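Long-range contacts in penicillin-binding protein 2 (Pbp2) (Helicobacter pylori, PDB 5LP5), which probably cross-links peptidoglycan as a penicillin-binding transpeptidase in cell-shape maintenance, and is seen here in complex with MreC: residues I191-N196 with D399-F404; E248-A253 with I560-G565; N300-A305 with T440-L445; I407-L412 with G435-T440. All coordinates share one frame; numbering follows the deposited sequence.

Contact 1. Residues I191-N196 with D399-F404; sequences IEKEYN and DLPNEF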
loop_
_atom_site.group_PDB
_atom_site.type_symbol
_atom_site.label_atom_id
_atom_site.label_comp_id
_atom_site.label_asym_id
_atom_site.label_seq_id
_atom_site.Cartn_x
_atom_site.Cartn_y
_atom_site.Cartn_z
ATOM N N ILE A 191 -0.966 14.458 9.386
ATOM C CA ILE A 191 0.019 14.455 8.298
ATOM C C ILE A 191 -0.557 13.923 6.988
ATOM O O ILE A 191 -0.246 14.447 5.920
ATOM C CB ILE A 191 1.279 13.655 8.706
ATOM C CG1 ILE A 191 2.074 14.443 9.742
ATOM C CG2 ILE A 191 2.179 13.334 7.522
ATOM C CD1 ILE A 191 2.805 15.648 9.213
ATOM N N GLU A 192 -1.389 12.890 7.062
ATOM C CA GLU A 192 -2.012 12.357 5.855
ATOM C C GLU A 192 -2.773 13.460 5.148
ATOM O O GLU A 192 -2.860 13.481 3.926
ATOM C CB GLU A 192 -2.984 11.247 6.196
ATOM C CG GLU A 192 -2.337 9.957 6.653
ATOM C CD GLU A 192 -1.858 9.071 5.507
ATOM O OE1 GLU A 192 -1.583 9.621 4.410
ATOM O OE2 GLU A 192 -1.746 7.821 5.706
ATOM N N LYS A 193 -3.360 14.358 5.931
ATOM C CA LYS A 193 -4.081 15.478 5.377
ATOM C C LYS A 193 -3.133 16.618 5.010
ATOM O O LYS A 193 -3.178 17.121 3.906
ATOM C CB LYS A 193 -5.130 15.980 6.349
ATOM C CG LYS A 193 -6.115 16.886 5.654
ATOM C CD LYS A 193 -6.972 17.688 6.582
ATOM C CE LYS A 193 -7.552 18.851 5.797
ATOM N NZ LYS A 193 -8.615 19.528 6.564
ATOM N N GLU A 194 -2.268 17.018 5.932
ATOM C CA GLU A 194 -1.398 18.163 5.691
ATOM C C GLU A 194 -0.562 17.941 4.419
ATOM O O GLU A 194 -0.402 18.851 3.608
ATOM C CB GLU A 194 -0.512 18.440 6.914
ATOM C CG GLU A 194 0.398 19.670 6.809
ATOM C CD GLU A 194 -0.269 20.992 7.101
ATOM O OE1 GLU A 194 -1.407 21.010 7.596
ATOM O OE2 GLU A 194 0.368 22.027 6.864
ATOM N N TYR A 195 -0.069 16.727 4.222
ATOM C CA TYR A 195 0.809 16.453 3.094
ATOM C C TYR A 195 0.132 15.570 2.058
ATOM O O TYR A 195 0.789 14.742 1.411
ATOM C CB TYR A 195 2.143 15.857 3.588
ATOM C CG TYR A 195 3.037 16.884 4.276
ATOM C CD1 TYR A 195 3.119 16.952 5.662
ATOM C CD2 TYR A 195 3.778 17.805 3.526
ATOM C CE1 TYR A 195 3.917 17.896 6.277
ATOM C CE2 TYR A 195 4.578 18.736 4.139
ATOM C CZ TYR A 195 4.641 18.782 5.512
ATOM O OH TYR A 195 5.442 19.716 6.139
ATOM N N ASN A 196 -1.181 15.777 1.872
ATOM C CA ASN A 196 -1.962 14.922 0.969
ATOM C C ASN A 196 -1.456 14.986 -0.456
ATOM O O ASN A 196 -1.213 13.957 -1.082
ATOM C CB ASN A 196 -3.417 15.311 0.947
ATOM C CG ASN A 196 -4.280 14.241 0.309
ATOM O OD1 ASN A 196 -4.456 13.179 0.885
ATOM N ND2 ASN A 196 -4.821 14.510 -0.875
ATOM N N ASP A 399 3.470 21.792 11.269
ATOM C CA ASP A 399 2.952 21.278 10.005
ATOM C C ASP A 399 1.843 20.213 10.197
ATOM O O ASP A 399 1.959 19.050 9.772
ATOM C CB ASP A 399 4.097 20.797 9.087
ATOM C CG ASP A 399 4.945 19.689 9.695
ATOM O OD1 ASP A 399 4.976 19.522 10.925
ATOM O OD2 ASP A 399 5.589 18.969 8.921
ATOM N N LEU A 400 0.772 20.646 10.861
ATOM C CA LEU A 400 -0.480 19.907 10.952
ATOM C C LEU A 400 -1.587 20.877 10.607
ATOM O O LEU A 400 -1.356 22.084 10.546
ATOM C CB LEU A 400 -0.701 19.368 12.366
ATOM C CG LEU A 400 0.196 18.243 12.856
ATOM C CD1 LEU A 400 -0.204 17.848 14.278
ATOM C CD2 LEU A 400 0.072 17.069 11.903
ATOM N N PRO A 401 -2.805 20.362 10.374
ATOM C CA PRO A 401 -3.931 21.278 10.200
ATOM C C PRO A 401 -4.456 21.867 11.526
ATOM O O PRO A 401 -4.397 21.221 12.584
ATOM C CB PRO A 401 -4.999 20.398 9.540
ATOM C CG PRO A 401 -4.359 19.071 9.257
ATOM C CD PRO A 401 -3.204 18.959 10.188
ATOM N N ASN A 402 -4.955 23.093 11.432
ATOM C CA ASN A 402 -5.677 23.764 12.515
ATOM C C ASN A 402 -4.931 23.815 13.829
ATOM O O ASN A 402 -5.453 23.343 14.814
ATOM C CB ASN A 402 -7.027 23.077 12.773
ATOM C CG ASN A 402 -8.076 23.431 11.743
ATOM O OD1 ASN A 402 -8.115 22.873 10.636
ATOM N ND2 ASN A 402 -8.972 24.343 12.122
ATOM N N GLU A 403 -3.736 24.392 13.874
ATOM C CA GLU A 403 -3.102 24.647 15.168
ATOM C C GLU A 403 -3.824 25.781 15.908
ATOM O O GLU A 403 -4.140 26.810 15.325
ATOM C CB GLU A 403 -1.640 25.011 15.001
ATOM C CG GLU A 403 -0.891 24.999 16.316
ATOM C CD GLU A 403 0.482 25.602 16.204
ATOM O OE1 GLU A 403 0.966 25.769 15.066
ATOM O OE2 GLU A 403 1.069 25.906 17.261
ATOM N N PHE A 404 -4.085 25.578 17.192
ATOM C CA PHE A 404 -4.749 26.589 18.014
ATOM C C PHE A 404 -3.792 27.681 18.457
ATOM O O PHE A 404 -2.695 27.396 18.920
ATOM C CB PHE A 404 -5.344 25.942 19.262
ATOM C CG PHE A 404 -6.648 25.244 19.031
ATOM C CD1 PHE A 404 -7.140 25.032 17.737
ATOM C CD2 PHE A 404 -7.367 24.749 20.108
ATOM C CE1 PHE A 404 -8.333 24.382 17.535
ATOM C CE2 PHE A 404 -8.555 24.084 19.903
ATOM C CZ PHE A 404 -9.043 23.913 18.618
#
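The last turn of helix 190-194 rests on the loop around Asp399-Pro401. The helix belongs to the part of the chain matching the PBP dimerisation family, the loop to the part matching the transpeptidase family. The single hydrogen bond between them runs from Tyr195 OH to Asp399 OD2, 2.9 Å long. Tyr195 is the first residue to leave the helix. Its CG is anti to its carbonyl carbon and beside the backbone N, which swings the ring out to meet the aspartate. Asp399 has CG in the crowded position between backbone N and carbonyl carbon (chi1 60°). The carboxylate meets the tyrosine at the edge of the ring, with the two planes 79° apart. OD2 receives the phenol on its anti lone pair and also accepts from Ala462 N, while OD1 takes Phe461 N. Backbone donors therefore fix the rotation of this buried carboxylate and may favour its charged form.

Ile191 CD1 lies at the Tyr195 ring edge and reaches Asp399 O at 3.5 Å. Its CG1 packs against Leu400 CD2 at 3.9 Å, the two side chains crossing at about a right angle. Glu194 sends CG anti to its backbone N, then bends at chi2 (81°). The bend lays the chain along the loop backbone, with Glu194 CG 3.4 Å from Asp399 O. Lys193 is extended, and its CD crosses obliquely to Pro401 CG at 4.0 Å.

Behind the contact, Ile191 and Tyr195 pack on strand 231-232. Strand 56-57 lies against Ile191 and Glu192, and Glu192 forms salt bridges with Arg53 and Arg151.

Contact 2. Residues E248-A253 with I560-G565; sequences ENKRGA and ILVEHG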
loop_
_atom_site.group_PDB
_atom_site.type_symbol
_atom_site.label_atom_id
_atom_site.label_comp_id
_atom_site.label_asym_id
_atom_site.label_seq_id
_atom_site.Cartn_x
_atom_site.Cartn_y
_atom_site.Cartn_z
ATOM N N GLU A 248 0.835 5.580 30.304
ATOM C CA GLU A 248 0.133 4.323 30.114
ATOM C C GLU A 248 -1.235 4.333 30.770
ATOM O O GLU A 248 -2.188 3.787 30.215
ATOM C CB GLU A 248 0.973 3.169 30.641
ATOM C CG GLU A 248 0.487 1.797 30.221
ATOM C CD GLU A 248 1.549 0.716 30.429
ATOM O OE1 GLU A 248 2.757 1.047 30.412
ATOM O OE2 GLU A 248 1.180 -0.471 30.612
ATOM N N ASN A 249 -1.332 4.956 31.943
ATOM C CA ASN A 249 -2.616 5.127 32.645
ATOM C C ASN A 249 -2.983 6.594 32.791
ATOM O O ASN A 249 -3.689 6.956 33.708
ATOM C CB ASN A 249 -2.541 4.490 34.040
ATOM C CG ASN A 249 -2.803 2.998 34.015
ATOM O OD1 ASN A 249 -3.665 2.536 33.260
ATOM N ND2 ASN A 249 -2.064 2.231 34.837
ATOM N N LYS A 250 -2.500 7.433 31.886
ATOM C CA LYS A 250 -2.584 8.881 32.040
ATOM C C LYS A 250 -3.152 9.531 30.784
ATOM O O LYS A 250 -2.976 9.036 29.679
ATOM C CB LYS A 250 -1.186 9.461 32.318
ATOM C CG LYS A 250 -0.367 8.680 33.340
ATOM C CD LYS A 250 0.921 9.388 33.731
ATOM C CE LYS A 250 1.559 8.714 34.943
ATOM N NZ LYS A 250 0.930 9.113 36.236
ATOM N N ARG A 251 -3.846 10.648 30.948
ATOM C CA ARG A 251 -4.207 11.489 29.804
ATOM C C ARG A 251 -3.347 12.737 29.821
ATOM O O ARG A 251 -2.939 13.203 30.873
ATOM C CB ARG A 251 -5.676 11.896 29.823
ATOM C CG ARG A 251 -6.624 10.723 29.754
ATOM C CD ARG A 251 -7.009 10.273 31.145
ATOM N NE ARG A 251 -7.087 8.827 31.239
ATOM C CZ ARG A 251 -6.977 8.154 32.375
ATOM N NH1 ARG A 251 -6.780 8.789 33.526
ATOM N NH2 ARG A 251 -7.070 6.834 32.375
ATOM N N GLY A 252 -3.068 13.273 28.638
ATOM C CA GLY A 252 -2.243 14.469 28.530
ATOM C C GLY A 252 -1.487 14.475 27.227
ATOM O O GLY A 252 -2.012 14.036 26.211
ATOM N N ALA A 253 -0.262 14.986 27.263
ATOM C CA ALA A 253 0.536 15.143 26.056
ATOM C C ALA A 253 2.011 15.329 26.373
ATOM O O ALA A 253 2.359 15.900 27.414
ATOM C CB ALA A 253 0.043 16.322 25.252
ATOM N N ILE A 560 5.842 18.326 29.081
ATOM C CA ILE A 560 4.940 17.257 29.515
ATOM C C ILE A 560 3.751 17.844 30.231
ATOM O O ILE A 560 3.904 18.762 31.026
ATOM C CB ILE A 560 5.645 16.257 30.460
ATOM C CG1 ILE A 560 6.809 15.587 29.731
ATOM C CG2 ILE A 560 4.677 15.188 30.956
ATOM C CD1 ILE A 560 7.768 14.846 30.632
ATOM N N LEU A 561 2.574 17.298 29.938
ATOM C CA LEU A 561 1.334 17.742 30.553
ATOM C C LEU A 561 0.417 16.563 30.887
ATOM O O LEU A 561 -0.061 15.883 29.977
ATOM C CB LEU A 561 0.610 18.687 29.608
ATOM C CG LEU A 561 -0.828 18.967 30.032
ATOM C CD1 LEU A 561 -0.912 20.054 31.088
ATOM C CD2 LEU A 561 -1.610 19.358 28.812
ATOM N N VAL A 562 0.157 16.334 32.175
ATOM C CA VAL A 562 -0.748 15.249 32.578
ATOM C C VAL A 562 -2.068 15.800 33.095
ATOM O O VAL A 562 -2.114 16.475 34.122
ATOM C CB VAL A 562 -0.140 14.319 33.654
ATOM C CG1 VAL A 562 -1.150 13.273 34.096
ATOM C CG2 VAL A 562 1.101 13.628 33.124
ATOM N N GLU A 563 -3.146 15.499 32.382
ATOM C CA GLU A 563 -4.455 15.961 32.792
ATOM C C GLU A 563 -4.770 15.432 34.185
ATOM O O GLU A 563 -4.644 14.237 34.444
ATOM C CB GLU A 563 -5.535 15.552 31.783
ATOM C CG GLU A 563 -5.551 16.440 30.546
ATOM C CD GLU A 563 -6.672 16.101 29.585
ATOM O OE1 GLU A 563 -7.540 15.297 29.945
ATOM O OE2 GLU A 563 -6.697 16.636 28.468
ATOM N N HIS A 564 -5.151 16.349 35.074
ATOM C CA HIS A 564 -5.498 16.027 36.448
ATOM C C HIS A 564 -4.300 15.434 37.187
ATOM O O HIS A 564 -4.454 14.692 38.161
ATOM C CB HIS A 564 -6.724 15.115 36.458
ATOM C CG HIS A 564 -7.909 15.717 35.755
ATOM N ND1 HIS A 564 -8.410 16.966 36.071
ATOM C CD2 HIS A 564 -8.684 15.251 34.744
ATOM C CE1 HIS A 564 -9.452 17.230 35.297
ATOM N NE2 HIS A 564 -9.640 16.205 34.483
ATOM N N GLY A 565 -3.101 15.807 36.719
ATOM C CA GLY A 565 -1.831 15.343 37.288
ATOM C C GLY A 565 -1.554 15.916 38.659
ATOM O O GLY A 565 -0.534 15.608 39.280
#
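Strands 252-258 and 556-562 are antiparallel neighbours in the five-stranded sheet of the transpeptidase domain, and they meet here at their ends. Ala253 and Leu561 form a hydrogen-bonded pair with both side chains on one face of the sheet. There Leu561 packs on Trp544 and Tyr307. Its CG is anti to the backbone N, and of its side chain only CB comes near the partner strand, 4.0 Å from Ala253 O. Val562 points to the other face, toward Phe247 and Leu571. It is paired with Gly252 without hydrogen bonds, at a CA-CA distance of 4.4 Å. Gly252 takes backbone angles (phi 150°, psi -144°) that suit glycine, and the lack of a side chain lets the strands close up. Lys250 CB meets Val562 CG1 on the valine side, at 4.2 Å.

The glutamate tip meets the arginine root, Glu563 OE1 lying 3.9 Å from Arg251 CB, but the charged groups stay apart. The arginine bends at chi2 and chi3 toward Tyr537 and Tyr295, the latter a cation-pi partner. Glu563 extends to Tyr307 and Arg301. A type II turn runs from Val562 to Gly565. Within this turn Glu563 N still donates to Arg251 O at 2.8 Å, from above the carbonyl plane.

Contact 3. Residues N300-A305 with T440-L445; sequences NRFANA and TPLQVL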
loop_
_atom_site.group_PDB
_atom_site.type_symbol
_atom_site.label_atom_id
_atom_site.label_comp_id
_atom_site.label_asym_id
_atom_site.label_seq_id
_atom_site.Cartn_x
_atom_site.Cartn_y
_atom_site.Cartn_z
ATOM N N ASN A 300 -6.564 15.891 19.787
ATOM C CA ASN A 300 -5.160 16.195 19.704
ATOM C C ASN A 300 -4.848 17.199 20.812
ATOM O O ASN A 300 -5.246 18.353 20.762
ATOM C CB ASN A 300 -4.825 16.772 18.324
ATOM C CG ASN A 300 -3.343 17.056 18.143
ATOM O OD1 ASN A 300 -2.673 17.547 19.050
ATOM N ND2 ASN A 300 -2.828 16.742 16.962
ATOM N N ARG A 301 -4.122 16.745 21.818
ATOM C CA ARG A 301 -3.866 17.554 22.985
ATOM C C ARG A 301 -2.592 18.409 22.924
ATOM O O ARG A 301 -2.436 19.295 23.756
ATOM C CB ARG A 301 -3.805 16.640 24.194
ATOM C CG ARG A 301 -5.157 16.056 24.559
ATOM C CD ARG A 301 -5.048 15.188 25.802
ATOM N NE ARG A 301 -6.356 14.818 26.332
ATOM C CZ ARG A 301 -7.157 13.905 25.788
ATOM N NH1 ARG A 301 -6.815 13.245 24.662
ATOM N NH2 ARG A 301 -8.321 13.650 26.366
ATOM N N PHE A 302 -1.681 18.161 21.975
ATOM C CA PHE A 302 -0.493 19.016 21.863
ATOM C C PHE A 302 -0.696 20.248 20.949
ATOM O O PHE A 302 0.024 21.243 21.081
ATOM C CB PHE A 302 0.783 18.214 21.479
ATOM C CG PHE A 302 0.703 17.470 20.164
ATOM C CD1 PHE A 302 0.876 18.131 18.951
ATOM C CD2 PHE A 302 0.483 16.093 20.140
ATOM C CE1 PHE A 302 0.789 17.446 17.740
ATOM C CE2 PHE A 302 0.407 15.411 18.929
ATOM C CZ PHE A 302 0.563 16.091 17.729
ATOM N N ALA A 303 -1.687 20.171 20.054
ATOM C CA ALA A 303 -1.977 21.236 19.070
ATOM C C ALA A 303 -3.419 21.759 19.058
ATOM O O ALA A 303 -3.666 22.872 18.581
ATOM C CB ALA A 303 -1.622 20.751 17.674
ATOM N N ASN A 304 -4.371 20.966 19.547
ATOM C CA ASN A 304 -5.794 21.336 19.472
ATOM C C ASN A 304 -6.506 21.211 20.816
ATOM O O ASN A 304 -7.628 20.700 20.902
ATOM C CB ASN A 304 -6.496 20.489 18.407
ATOM C CG ASN A 304 -5.975 20.782 17.021
ATOM O OD1 ASN A 304 -5.244 19.993 16.421
ATOM N ND2 ASN A 304 -6.315 21.953 16.518
ATOM N N ALA A 305 -5.832 21.688 21.858
ATOM C CA ALA A 305 -6.349 21.666 23.229
ATOM C C ALA A 305 -5.666 22.769 23.992
ATOM O O ALA A 305 -4.449 22.992 23.827
ATOM C CB ALA A 305 -6.077 20.344 23.913
ATOM N N THR A 440 -1.219 26.014 24.386
ATOM C CA THR A 440 -1.087 24.635 23.897
ATOM C C THR A 440 0.256 24.100 24.355
ATOM O O THR A 440 1.203 24.862 24.496
ATOM C CB THR A 440 -1.153 24.560 22.346
ATOM O OG1 THR A 440 -0.166 25.430 21.742
ATOM C CG2 THR A 440 -2.555 24.926 21.829
ATOM N N PRO A 441 0.348 22.785 24.614
ATOM C CA PRO A 441 1.650 22.173 24.864
ATOM C C PRO A 441 2.710 22.526 23.838
ATOM O O PRO A 441 3.872 22.647 24.198
ATOM C CB PRO A 441 1.340 20.686 24.837
ATOM C CG PRO A 441 -0.037 20.607 25.385
ATOM C CD PRO A 441 -0.745 21.843 24.907
ATOM N N LEU A 442 2.314 22.728 22.585
ATOM C CA LEU A 442 3.258 23.221 21.578
ATOM C C LEU A 442 3.834 24.605 21.941
ATOM O O LEU A 442 5.043 24.823 21.856
ATOM C CB LEU A 442 2.626 23.229 20.186
ATOM C CG LEU A 442 2.720 21.902 19.402
ATOM C CD1 LEU A 442 1.882 21.958 18.121
ATOM C CD2 LEU A 442 4.141 21.528 19.030
ATOM N N GLN A 443 2.972 25.523 22.353
ATOM C CA GLN A 443 3.404 26.878 22.716
ATOM C C GLN A 443 4.441 26.855 23.827
ATOM O O GLN A 443 5.480 27.546 23.740
ATOM C CB GLN A 443 2.195 27.761 23.099
ATOM C CG GLN A 443 1.434 28.253 21.862
ATOM C CD GLN A 443 0.157 29.010 22.156
ATOM O OE1 GLN A 443 -0.551 28.725 23.120
ATOM N NE2 GLN A 443 -0.145 29.984 21.306
ATOM N N VAL A 444 4.176 26.037 24.850
ATOM C CA VAL A 444 5.075 25.918 26.015
ATOM C C VAL A 444 6.443 25.381 25.589
ATOM O O VAL A 444 7.482 25.877 26.037
ATOM C CB VAL A 444 4.470 24.996 27.085
ATOM C CG1 VAL A 444 5.426 24.815 28.252
ATOM C CG2 VAL A 444 3.140 25.550 27.577
ATOM N N LEU A 445 6.424 24.374 24.712
ATOM C CA LEU A 445 7.629 23.758 24.148
ATOM C C LEU A 445 8.486 24.739 23.357
ATOM O O LEU A 445 9.717 24.800 23.568
ATOM C CB LEU A 445 7.240 22.585 23.240
ATOM C CG LEU A 445 8.363 21.909 22.444
ATOM C CD1 LEU A 445 9.189 20.964 23.297
ATOM C CD2 LEU A 445 7.785 21.162 21.264
#
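A capping box starts helix 441-453, and the loop 300-305 packs against that helix end. Thr440 is the N-cap. Its OG1 accepts from Gln443 N at 3.2 Å, and Gln443 OE1 accepts in return from Thr440 N. The OG1 position between backbone N and carbonyl carbon (chi1 55°) makes this possible and leaves CG2 facing the loop, 3.4 Å from Ala305 O.

Leu442 carries much of the apolar contact. Its backbone N donates to Phe302 O at 3.1 Å, in the carbonyl plane, so the loop satisfies an N-H of the first helical turn. From there the side chain runs beside the same carbonyl. CB and then CG pass close to Phe302 O, with chi1 at -86°. CD1 continues the chain anti to CA (chi2 172°). It meets Ala303 CB at 3.7 Å and the edge of the Phe302 ring at CD1, 4.0 Å away. Phe302 and Leu442 thus lie side by side, pointing the same way. Beyond them Leu442 reaches Leu255 of strand 252-258.

Pro441 packs on the same part of the loop, its CB against Phe302 CB and its CG against Arg301 O. It also touches Leu561 and Trp544, so the helix end is pressed between the loop and the central sheet of the transpeptidase domain. The loop has its own lock, an Asx motif. Asn300 OD1 accepts from Ala303 N at 3.0 Å and weakly from Phe302 N. That same Asn300 OD1 sits 3.4 Å above the plane of the Phe302 ring, over its centre.

Contact 4. Residues I407-L412 with G435-T440; sequences IVPDNL and GSFLAT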
loop_
_atom_site.group_PDB
_atom_site.type_symbol
_atom_site.label_atom_id
_atom_site.label_comp_id
_atom_site.label_asym_id
_atom_site.label_seq_id
_atom_site.Cartn_x
_atom_site.Cartn_y
_atom_site.Cartn_z
ATOM N N ILE A 407 -4.708 32.387 24.179
ATOM C CA ILE A 407 -5.201 33.662 24.600
ATOM C C ILE A 407 -4.205 34.173 25.608
ATOM O O ILE A 407 -4.044 33.582 26.673
ATOM C CB ILE A 407 -6.565 33.528 25.294
ATOM C CG1 ILE A 407 -7.635 33.171 24.266
ATOM C CG2 ILE A 407 -6.932 34.827 26.000
ATOM C CD1 ILE A 407 -8.922 32.692 24.890
ATOM N N VAL A 408 -3.520 35.248 25.259
ATOM C CA VAL A 408 -2.763 36.014 26.242
ATOM C C VAL A 408 -3.651 37.172 26.685
ATOM O O VAL A 408 -3.756 38.187 25.985
ATOM C CB VAL A 408 -1.412 36.535 25.681
ATOM C CG1 VAL A 408 -0.756 37.510 26.659
ATOM C CG2 VAL A 408 -0.475 35.370 25.404
ATOM N N PRO A 409 -4.300 37.022 27.844
ATOM C CA PRO A 409 -5.312 38.000 28.192
ATOM C C PRO A 409 -4.712 39.383 28.420
ATOM O O PRO A 409 -3.677 39.510 29.085
ATOM C CB PRO A 409 -5.907 37.445 29.489
ATOM C CG PRO A 409 -4.786 36.673 30.087
ATOM C CD PRO A 409 -4.050 36.078 28.937
ATOM N N ASP A 410 -5.353 40.397 27.838
ATOM C CA ASP A 410 -4.982 41.774 28.089
ATOM C C ASP A 410 -6.232 42.654 28.288
ATOM O O ASP A 410 -7.370 42.166 28.394
ATOM C CB ASP A 410 -4.004 42.294 26.996
ATOM C CG ASP A 410 -4.673 42.556 25.647
ATOM O OD1 ASP A 410 -5.895 42.388 25.522
ATOM O OD2 ASP A 410 -3.975 42.952 24.691
ATOM N N ASN A 411 -5.987 43.956 28.360
ATOM C CA ASN A 411 -7.002 44.968 28.528
ATOM C C ASN A 411 -8.066 44.882 27.432
ATOM O O ASN A 411 -9.252 44.678 27.678
ATOM C CB ASN A 411 -6.272 46.319 28.452
ATOM C CG ASN A 411 -7.183 47.494 28.620
ATOM O OD1 ASN A 411 -8.129 47.450 29.402
ATOM N ND2 ASN A 411 -6.890 48.572 27.903
ATOM N N LEU A 412 -7.601 45.021 26.204
ATOM C CA LEU A 412 -8.483 45.112 25.041
ATOM C C LEU A 412 -9.208 43.816 24.789
ATOM O O LEU A 412 -10.268 43.818 24.172
ATOM C CB LEU A 412 -7.696 45.448 23.775
ATOM C CG LEU A 412 -7.133 46.861 23.586
ATOM C CD1 LEU A 412 -6.027 47.224 24.587
ATOM C CD2 LEU A 412 -6.607 46.973 22.161
ATOM N N GLY A 435 -6.334 32.359 35.359
ATOM C CA GLY A 435 -7.457 33.173 34.903
ATOM C C GLY A 435 -7.740 32.932 33.430
ATOM O O GLY A 435 -7.872 31.783 32.994
ATOM N N SER A 436 -7.795 34.004 32.650
ATOM C CA SER A 436 -8.139 33.885 31.234
ATOM C C SER A 436 -6.940 33.532 30.307
ATOM O O SER A 436 -6.992 33.759 29.093
ATOM C CB SER A 436 -8.859 35.163 30.781
ATOM O OG SER A 436 -10.192 35.192 31.288
ATOM N N PHE A 437 -5.880 32.950 30.872
ATOM C CA PHE A 437 -4.656 32.602 30.113
ATOM C C PHE A 437 -4.722 31.141 29.671
ATOM O O PHE A 437 -4.878 30.259 30.513
ATOM C CB PHE A 437 -3.400 32.830 30.990
ATOM C CG PHE A 437 -2.084 32.981 30.217
ATOM C CD1 PHE A 437 -1.900 32.463 28.940
ATOM C CD2 PHE A 437 -1.007 33.643 30.814
ATOM C CE1 PHE A 437 -0.685 32.619 28.277
ATOM C CE2 PHE A 437 0.200 33.797 30.152
ATOM C CZ PHE A 437 0.363 33.282 28.881
ATOM N N LEU A 438 -4.606 30.912 28.358
ATOM C CA LEU A 438 -4.575 29.556 27.779
ATOM C C LEU A 438 -3.469 29.332 26.729
ATOM O O LEU A 438 -3.209 30.175 25.868
ATOM C CB LEU A 438 -5.921 29.228 27.148
ATOM C CG LEU A 438 -7.108 29.204 28.087
ATOM C CD1 LEU A 438 -8.377 29.010 27.267
ATOM C CD2 LEU A 438 -6.944 28.114 29.131
ATOM N N ALA A 439 -2.837 28.170 26.802
ATOM C CA ALA A 439 -1.799 27.819 25.858
ATOM C C ALA A 439 -1.912 26.365 25.475
ATOM O O ALA A 439 -2.625 25.606 26.125
ATOM C CB ALA A 439 -0.438 28.101 26.452
ATOM N N THR A 440 -1.219 26.014 24.386
ATOM C CA THR A 440 -1.087 24.635 23.897
ATOM C C THR A 440 0.256 24.100 24.355
ATOM O O THR A 440 1.203 24.862 24.496
ATOM C CB THR A 440 -1.153 24.560 22.346
ATOM O OG1 THR A 440 -0.166 25.430 21.742
ATOM C CG2 THR A 440 -2.555 24.926 21.829
#
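A single antiparallel bridge ties two stretches of loop together, with Ile407 and Leu438 as its hydrogen-bonded pair. Ile407 N donates to Leu438 O at 3.2 Å, in the carbonyl plane and on a lone pair. Leu438 N returns an equally long bond to Ile407 O. Both are fairly straight, with angles of 163° and 168° at the hydrogen. Beside the bridge, Ile407 and Leu438 just meet at their tips, CD1 to CD1, 4.4 Å apart. Ile407 CG2, anti to its backbone N, meets Ser436 O end-on, nearly along the C=O axis.

In the transpeptidase domain this bridge joins the approach to helix 411-418 to the link between helices 424-430 and 441-453. Asp410 is the N-cap of helix 411-418 and Thr440 that of helix 441-453. Asp410 OD1 accepts from Trp413 N.

Phe437 and Val408 lie side by side and point the same way. Phe437 has CG anti to the backbone N (chi1 -160°), which brings its CE1 to Val408 CG2 at 4.0 Å. Phe392 packs against the Phe437 ring edge-to-face and also touches Val408. Pro409 turns toward the second loop. Its CB meets Ser436 CB at 3.9 Å, and its CD approaches Phe437 obliquely, 3.9 Å from Phe437 CG. Trp422 and Thr430 also touch Pro409.

Overall arrangement
Contacts 2 and 3 are buried and belong to one core. The salt bridge from Arg301 to Glu563 joins them, and Pro441 packs on Leu561. Contact 2 is mainly backbone pairing within a sheet, whereas contact 3 sets a capped helix end against a loop. Contacts 1 and 4 are only partly buried. Contact 1 joins the dimerisation and transpeptidase parts of the chain through a tyrosine-carboxylate bond, and contact 4 uses one backbone bridge with apolar packing, farther from the chain centre. Contact 3 touches all the others. It shares Thr440 with contact 4, and Asn304 and Ala303 probably hydrogen-bond to Asn402 and Phe404 of contact 1.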